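Local coordinates for protein acetylxylan esterase / glucomannan deacetylase (Cellvibrio japonicus, PDB 2W9X) that removes acetyl groups from plant cell wall polysaccharides, deacetylating glucomannan in strong preference to birchwood xylan, at residues 54-59 with 139-144; 175-180 with 184-189. All blocks are in the same frame, centred on the assembly; numbering follows the deposited sequence.

Both contacts lie where the N-terminal beta domain meets the esterase domain, their centres about 12 Å apart. Contact 1 ties strand 56-62 to the loop that leads into parallel strand 144-149; contact 2 joins the lead-in and first residue of helix 180-187 to its last turn and C-terminal end. A salt bridge links them directly, Arg141 NE to Asp189 OD1 at 2.8 Å, and Arg143 NH1 probably donates a hydrogen bond to Phe188 O at 3.0 Å. Elsewhere Ala54 CB packs on Ser176 CB at 3.8 Å. Contact 1 is remote from the annotated sites, whereas in contact 2 the side chain of Phe180 is about 9 Å from that of Ser151, the inferred nucleophile.

Contact 1: 54-59 with 139-144; sequences AVYFET and PKRKRQ
Charge pairing dominates this contact: Glu58 and Arg141 meet end-on from opposite directions, each carboxylate oxygen taking one guanidinium nitrogen. Arg141 NH1 lies 2.6 Å from Glu58 OE2, and Arg141 NH2 lies 2.7 Å from Glu58 OE1. Both bonds use syn lone pairs and are close to straight, at 164° and 175°. The two planes are only 15° apart, so this is a nearly coplanar bidentate pair whose double grip opposes rotation of the guanidinium. An extended arginine chain from CG to NE carries the group across to the strand.

Further charges complete the network. Glu58 OE1 also pairs with Arg110, while Arg141 NE and NH1 reach Asp189 and Asp191. Such alternation of acids and bases would be expected to keep Glu58 and Arg141 ionised.

Carbon atoms pack against the charged pair. From within the arginine's own segment, Pro139 CB sits over the centre of one guanidinium face of Arg141, 3.5 Å above its plane, and Pro139 CG approaches Glu58 OE2 at 3.7 Å. Tyr56 CE1 comes to 4.1 Å from Arg141 NH1, with its ring steeply inclined to the guanidinium; the phenol itself bonds to Asp191 and to the backbone N of Tyr192.

Together these features describe a buried glutamate on strand 56-62 held by a bidentate, end-on arginine-carboxylate salt bridge at a domain interface, here between the CE2 N-terminal beta domain and the loop entering the SGNH-type parallel sheet.

Contact 2: 175-180 with 184-189; sequences NSQMAF and TAKAFD
Phe180 and Thr184 make an intrahelical contact at the start of helix 180-187, inside the SGNH-hydrolase domain, and Gln177 of the lead-in meets Lys186 beside it. Thr184 N donates to Phe180 O at 2.9 Å with an N-H...O angle of 156°, the ordinary i to i+4 helix bond.

The same carbonyl accepts a second bond, from Thr184 OG1 at 2.7 Å. The two donors approach from opposite faces of the carbonyl plane, so Phe180 O is gripped twice in a buried setting. A first torsion of -55° keeps the threonine's OG1 beside the backbone N, where the hydroxyl can share the carbonyl that the N-H already reaches through the helix bond; the side chain also packs on Leu349 of helix 339-354. Phe180, whose ring stands on the first turn of helix 180-187, touches Asp342 of helix 339-354.

Farther along, Lys186 stretches back beside Gln177 with a fully extended chain, but its ammonium group has its salt bridge with Glu112 on strand 108-113 of the N-terminal domain.

Both ends of the unit have recognisable turns. Asn175 OD1 accepts from Gln177 N at 3.0 Å, in the carbonyl plane, which defines an Asx turn ahead of the helix, and Ala179 occupies the N-cap position. At the other end Asp189 leaves the helix with a phi of 48°. The result is a short helix with a threonine hydroxyl bonded back to the carbonyl four residues earlier, closed by a Schellman motif.

Contact 1: 54-59 with 139-144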
ATOM      1  N   ALA B  54      22.116   6.591  14.390  1.00 38.68           N
ATOM      2  CA  ALA B  54      21.781   7.801  13.616  1.00 38.31           C
ATOM      3  C   ALA B  54      21.250   9.010  14.408  1.00 38.80           C
ATOM      4  O   ALA B  54      20.638   9.924  13.830  1.00 38.46           O
ATOM      5  CB  ALA B  54      20.836   7.449  12.441  1.00 38.42           C
ATOM      6  N   VAL B  55      21.495   9.004  15.720  1.00 38.65           N
ATOM      7  CA  VAL B  55      21.178  10.110  16.611  1.00 39.24           C
ATOM      8  C   VAL B  55      21.883  11.389  16.123  1.00 39.45           C
ATOM      9  O   VAL B  55      22.965  11.317  15.530  1.00 38.89           O
ATOM     10  CB  VAL B  55      21.566   9.744  18.091  1.00 39.61           C
ATOM     11  CG1 VAL B  55      21.663  10.958  18.966  1.00 39.68           C
ATOM     12  CG2 VAL B  55      20.559   8.756  18.671  1.00 39.13           C
ATOM     13  N   TYR B  56      21.243  12.542  16.324  1.00 39.49           N
ATOM     14  CA  TYR B  56      21.853  13.830  15.960  1.00 39.18           C
ATOM     15  C   TYR B  56      21.489  14.979  16.897  1.00 39.07           C
ATOM     16  O   TYR B  56      20.446  14.950  17.567  1.00 39.49           O
ATOM     17  CB  TYR B  56      21.556  14.212  14.496  1.00 38.66           C
ATOM     18  CG  TYR B  56      20.091  14.335  14.133  1.00 38.86           C
ATOM     19  CD1 TYR B  56      19.431  15.564  14.225  1.00 38.85           C
ATOM     20  CD2 TYR B  56      19.370  13.223  13.675  1.00 38.01           C
ATOM     21  CE1 TYR B  56      18.085  15.685  13.885  1.00 39.16           C
ATOM     22  CE2 TYR B  56      18.024  13.332  13.331  1.00 38.52           C
ATOM     23  CZ  TYR B  56      17.386  14.564  13.434  1.00 39.87           C
ATOM     24  OH  TYR B  56      16.061  14.682  13.087  1.00 38.20           O
ATOM     25  N   PHE B  57      22.363  15.983  16.927  1.00 39.02           N
ATOM     26  CA  PHE B  57      22.189  17.200  17.728  1.00 39.08           C
ATOM     27  C   PHE B  57      22.446  18.427  16.850  1.00 38.92           C
ATOM     28  O   PHE B  57      23.435  18.464  16.092  1.00 39.27           O
ATOM     29  CB  PHE B  57      23.159  17.208  18.915  1.00 38.93           C
ATOM     30  CG  PHE B  57      23.068  15.983  19.785  1.00 39.21           C
ATOM     31  CD1 PHE B  57      22.222  15.963  20.900  1.00 39.99           C
ATOM     32  CD2 PHE B  57      23.837  14.859  19.509  1.00 39.54           C
ATOM     33  CE1 PHE B  57      22.138  14.835  21.703  1.00 38.95           C
ATOM     34  CE2 PHE B  57      23.753  13.721  20.315  1.00 39.12           C
ATOM     35  CZ  PHE B  57      22.906  13.710  21.409  1.00 37.70           C
ATOM     36  N   GLU B  58      21.553  19.414  16.938  1.00 38.08           N
ATOM     37  CA  GLU B  58      21.656  20.626  16.128  1.00 37.61           C
ATOM     38  C   GLU B  58      21.659  21.871  16.994  1.00 37.36           C
ATOM     39  O   GLU B  58      21.015  21.904  18.054  1.00 36.76           O
ATOM     40  CB  GLU B  58      20.528  20.721  15.106  1.00 37.17           C
ATOM     41  CG  GLU B  58      20.670  19.739  13.948  1.00 39.17           C
ATOM     42  CD  GLU B  58      19.434  19.667  13.092  1.00 39.15           C
ATOM     43  OE1 GLU B  58      19.534  20.018  11.905  1.00 40.08           O
ATOM     44  OE2 GLU B  58      18.359  19.266  13.598  1.00 41.41           O
ATOM     45  N   THR B  59      22.397  22.882  16.537  1.00 37.08           N
ATOM     46  CA  THR B  59      22.370  24.212  17.157  1.00 36.23           C
ATOM     47  C   THR B  59      22.606  25.341  16.142  1.00 36.83           C
ATOM     48  O   THR B  59      23.033  25.090  15.006  1.00 36.76           O
ATOM     49  CB  THR B  59      23.330  24.322  18.366  1.00 36.21           C
ATOM     50  OG1 THR B  59      22.958  25.458  19.145  1.00 34.27           O
ATOM     51  CG2 THR B  59      24.789  24.468  17.936  1.00 35.57           C
ATOM     52  N   PRO B 139      15.800  24.279  14.259  1.00 43.30           N
ATOM     53  CA  PRO B 139      14.833  23.751  13.294  1.00 43.05           C
ATOM     54  C   PRO B 139      13.491  23.396  13.936  1.00 42.84           C
ATOM     55  O   PRO B 139      13.451  22.760  14.996  1.00 42.57           O
ATOM     56  CB  PRO B 139      15.520  22.493  12.761  1.00 43.22           C
ATOM     57  CG  PRO B 139      16.969  22.675  13.084  1.00 43.09           C
ATOM     58  CD  PRO B 139      16.986  23.407  14.368  1.00 43.26           C
ATOM     59  N   LYS B 140      12.412  23.839  13.296  1.00 42.62           N
ATOM     60  CA  LYS B 140      11.049  23.557  13.742  1.00 42.29           C
ATOM     61  C   LYS B 140      10.380  22.660  12.700  1.00 41.65           C
ATOM     62  O   LYS B 140       9.467  23.081  11.995  1.00 42.13           O
ATOM     63  N   ARG B 141      10.847  21.427  12.606  1.00 41.05           N
ATOM     64  CA  ARG B 141      10.363  20.499  11.579  1.00 40.44           C
ATOM     65  C   ARG B 141       9.008  19.904  11.971  1.00 40.51           C
ATOM     66  O   ARG B 141       8.875  19.291  13.032  1.00 40.30           O
ATOM     67  CB  ARG B 141      11.402  19.400  11.309  1.00 40.33           C
ATOM     68  CG  ARG B 141      12.801  19.937  11.121  1.00 38.66           C
ATOM     69  CD  ARG B 141      13.779  18.890  10.647  1.00 38.67           C
ATOM     70  NE  ARG B 141      15.024  19.534  10.218  1.00 37.18           N
ATOM     71  CZ  ARG B 141      16.161  19.524  10.911  1.00 38.41           C
ATOM     72  NH1 ARG B 141      16.234  18.871  12.072  1.00 37.40           N
ATOM     73  NH2 ARG B 141      17.231  20.179  10.446  1.00 35.86           N
ATOM     74  N   LYS B 142       8.000  20.117  11.125  1.00 40.58           N
ATOM     75  CA  LYS B 142       6.660  19.591  11.377  1.00 40.56           C
ATOM     76  C   LYS B 142       6.617  18.123  10.986  1.00 40.42           C
ATOM     77  O   LYS B 142       5.950  17.311  11.631  1.00 40.58           O
ATOM     78  CB  LYS B 142       5.599  20.382  10.606  1.00 40.73           C
ATOM     79  N   ARG B 143       7.352  17.788   9.934  1.00 40.31           N
ATOM     80  CA  ARG B 143       7.413  16.424   9.434  1.00 40.01           C
ATOM     81  C   ARG B 143       8.281  15.560  10.330  1.00 39.52           C
ATOM     82  O   ARG B 143       9.351  15.986  10.787  1.00 39.19           O
ATOM     83  CB  ARG B 143       7.937  16.406   8.008  1.00 40.15           C
ATOM     84  CG  ARG B 143       7.061  17.176   7.064  1.00 41.80           C
ATOM     85  CD  ARG B 143       7.752  17.402   5.755  1.00 42.96           C
ATOM     86  NE  ARG B 143       6.898  18.183   4.871  1.00 46.02           N
ATOM     87  CZ  ARG B 143       7.174  18.457   3.603  1.00 46.44           C
ATOM     88  NH1 ARG B 143       8.293  18.021   3.047  1.00 46.03           N
ATOM     89  NH2 ARG B 143       6.319  19.175   2.892  1.00 48.54           N
ATOM     90  N   GLN B 144       7.781  14.358  10.602  1.00 38.68           N
ATOM     91  CA  GLN B 144       8.475  13.370  11.415  1.00 38.42           C
ATOM     92  C   GLN B 144       8.297  11.988  10.793  1.00 38.53           C
ATOM     93  O   GLN B 144       7.184  11.604  10.398  1.00 38.92           O
ATOM     94  CB  GLN B 144       7.935  13.367  12.843  1.00 38.18           C
ATOM     95  CG  GLN B 144       8.177  14.637  13.643  1.00 38.57           C
ATOM     96  CD  GLN B 144       7.638  14.520  15.054  1.00 38.46           C
ATOM     97  OE1 GLN B 144       6.781  13.671  15.339  1.00 37.46           O
ATOM     98  NE2 GLN B 144       8.137  15.363  15.948  1.00 37.28           N
TER

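Contact 2: 175-180 with 184-189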
ATOM      1  N   ASN B 175      27.826   3.400   8.156  1.00 38.93           N
ATOM      2  CA  ASN B 175      27.442   4.809   8.233  1.00 38.37           C
ATOM      3  C   ASN B 175      25.925   4.944   8.152  1.00 38.59           C
ATOM      4  O   ASN B 175      25.337   4.947   7.054  1.00 37.70           O
ATOM      5  CB  ASN B 175      28.132   5.638   7.146  1.00 38.82           C
ATOM      6  CG  ASN B 175      27.892   7.141   7.305  1.00 39.39           C
ATOM      7  OD1 ASN B 175      26.866   7.570   7.829  1.00 38.93           O
ATOM      8  ND2 ASN B 175      28.835   7.943   6.827  1.00 35.32           N
ATOM      9  N   SER B 176      25.299   5.084   9.321  1.00 37.51           N
ATOM     10  CA  SER B 176      23.851   5.119   9.397  1.00 37.68           C
ATOM     11  C   SER B 176      23.236   6.309   8.667  1.00 37.81           C
ATOM     12  O   SER B 176      22.099   6.234   8.211  1.00 37.85           O
ATOM     13  CB  SER B 176      23.396   5.096  10.863  1.00 37.94           C
ATOM     14  OG  SER B 176      23.656   3.821  11.437  1.00 37.60           O
ATOM     15  N   GLN B 177      23.992   7.402   8.567  1.00 37.81           N
ATOM     16  CA  GLN B 177      23.498   8.635   7.976  1.00 38.07           C
ATOM     17  C   GLN B 177      23.438   8.545   6.455  1.00 38.70           C
ATOM     18  O   GLN B 177      22.794   9.376   5.793  1.00 38.51           O
ATOM     19  CB  GLN B 177      24.362   9.827   8.404  1.00 37.91           C
ATOM     20  CG  GLN B 177      24.414  10.072   9.917  1.00 36.77           C
ATOM     21  CD  GLN B 177      23.052  10.333  10.551  1.00 35.63           C
ATOM     22  OE1 GLN B 177      22.913  10.265  11.767  1.00 37.43           O
ATOM     23  NE2 GLN B 177      22.056  10.645   9.740  1.00 34.11           N
ATOM     24  N   MET B 178      24.109   7.537   5.902  1.00 39.14           N
ATOM     25  CA  MET B 178      23.997   7.237   4.469  1.00 40.37           C
ATOM     26  C   MET B 178      23.075   6.068   4.130  1.00 39.27           C
ATOM     27  O   MET B 178      22.853   5.776   2.948  1.00 38.08           O
ATOM     28  CB  MET B 178      25.365   7.062   3.858  1.00 39.85           C
ATOM     29  CG  MET B 178      26.044   8.392   3.881  1.00 40.36           C
ATOM     30  SD  MET B 178      27.462   8.385   2.908  1.00 48.11           S
ATOM     31  CE  MET B 178      28.479   7.290   3.871  1.00 46.64           C
ATOM     32  N   ALA B 179      22.517   5.430   5.159  1.00 38.27           N
ATOM     33  CA  ALA B 179      21.463   4.453   4.943  1.00 38.49           C
ATOM     34  C   ALA B 179      20.207   5.179   4.436  1.00 38.54           C
ATOM     35  O   ALA B 179      20.090   6.395   4.560  1.00 36.45           O
ATOM     36  CB  ALA B 179      21.177   3.667   6.228  1.00 38.20           C
ATOM     37  N   PHE B 180      19.252   4.415   3.905  1.00 38.88           N
ATOM     38  CA  PHE B 180      18.074   4.986   3.245  1.00 39.18           C
ATOM     39  C   PHE B 180      17.144   5.820   4.143  1.00 38.85           C
ATOM     40  O   PHE B 180      16.431   6.694   3.648  1.00 38.73           O
ATOM     41  CB  PHE B 180      17.286   3.889   2.503  1.00 39.21           C
ATOM     42  CG  PHE B 180      16.785   2.771   3.402  1.00 39.33           C
ATOM     43  CD1 PHE B 180      15.603   2.924   4.159  1.00 37.61           C
ATOM     44  CD2 PHE B 180      17.469   1.553   3.459  1.00 39.81           C
ATOM     45  CE1 PHE B 180      15.128   1.892   4.986  1.00 39.00           C
ATOM     46  CE2 PHE B 180      17.010   0.520   4.266  1.00 41.07           C
ATOM     47  CZ  PHE B 180      15.826   0.692   5.041  1.00 39.79           C
ATOM     48  N   THR B 184      16.061   9.532   3.194  1.00 39.60           N
ATOM     49  CA  THR B 184      14.640   9.809   2.963  1.00 38.85           C
ATOM     50  C   THR B 184      14.127  11.007   3.790  1.00 38.80           C
ATOM     51  O   THR B 184      13.481  11.897   3.249  1.00 39.35           O
ATOM     52  CB  THR B 184      13.763   8.543   3.160  1.00 38.85           C
ATOM     53  OG1 THR B 184      14.269   7.493   2.319  1.00 38.03           O
ATOM     54  CG2 THR B 184      12.317   8.799   2.785  1.00 36.89           C
ATOM     55  N   ALA B 185      14.409  11.026   5.087  1.00 38.24           N
ATOM     56  CA  ALA B 185      13.949  12.113   5.949  1.00 38.38           C
ATOM     57  C   ALA B 185      14.464  13.489   5.472  1.00 38.30           C
ATOM     58  O   ALA B 185      13.737  14.480   5.483  1.00 37.82           O
ATOM     59  CB  ALA B 185      14.374  11.855   7.360  1.00 37.15           C
ATOM     60  N   LYS B 186      15.716  13.531   5.026  1.00 39.11           N
ATOM     61  CA  LYS B 186      16.341  14.790   4.593  1.00 39.32           C
ATOM     62  C   LYS B 186      15.726  15.387   3.324  1.00 39.79           C
ATOM     63  O   LYS B 186      15.675  16.621   3.175  1.00 39.45           O
ATOM     64  CB  LYS B 186      17.858  14.624   4.485  1.00 39.31           C
ATOM     65  CG  LYS B 186      18.523  14.583   5.877  1.00 40.13           C
ATOM     66  CD  LYS B 186      20.015  14.321   5.796  1.00 40.39           C
ATOM     67  CE  LYS B 186      20.649  14.430   7.167  1.00 38.79           C
ATOM     68  NZ  LYS B 186      22.125  14.185   7.099  1.00 36.47           N
ATOM     69  N   ALA B 187      15.222  14.524   2.434  1.00 39.50           N
ATOM     70  CA  ALA B 187      14.531  14.983   1.218  1.00 40.06           C
ATOM     71  C   ALA B 187      13.221  15.708   1.545  1.00 40.28           C
ATOM     72  O   ALA B 187      12.730  16.508   0.745  1.00 40.24           O
ATOM     73  CB  ALA B 187      14.280  13.820   0.251  1.00 39.50           C
ATOM     74  N   PHE B 188      12.663  15.437   2.723  1.00 40.59           N
ATOM     75  CA  PHE B 188      11.415  16.069   3.145  1.00 40.51           C
ATOM     76  C   PHE B 188      11.619  17.065   4.297  1.00 40.74           C
ATOM     77  O   PHE B 188      10.649  17.623   4.804  1.00 41.45           O
ATOM     78  CB  PHE B 188      10.379  15.003   3.539  1.00 40.16           C
ATOM     79  CG  PHE B 188       9.930  14.132   2.396  1.00 39.54           C
ATOM     80  CD1 PHE B 188       8.969  14.585   1.491  1.00 39.57           C
ATOM     81  CD2 PHE B 188      10.458  12.846   2.227  1.00 39.70           C
ATOM     82  CE1 PHE B 188       8.545  13.779   0.413  1.00 38.96           C
ATOM     83  CE2 PHE B 188      10.044  12.029   1.154  1.00 38.77           C
ATOM     84  CZ  PHE B 188       9.083  12.492   0.247  1.00 38.79           C
ATOM     85  N   ASP B 189      12.876  17.279   4.693  1.00 40.19           N
ATOM     86  CA  ASP B 189      13.226  18.055   5.887  1.00 40.45           C
ATOM     87  C   ASP B 189      12.421  17.630   7.121  1.00 40.12           C
ATOM     88  O   ASP B 189      11.839  18.461   7.823  1.00 39.53           O
ATOM     89  CB  ASP B 189      13.109  19.570   5.636  1.00 40.19           C
ATOM     90  CG  ASP B 189      13.695  20.399   6.764  1.00 41.11           C
ATOM     91  OD1 ASP B 189      14.658  19.931   7.422  1.00 41.05           O
ATOM     92  OD2 ASP B 189      13.183  21.519   6.997  1.00 41.34           O
TER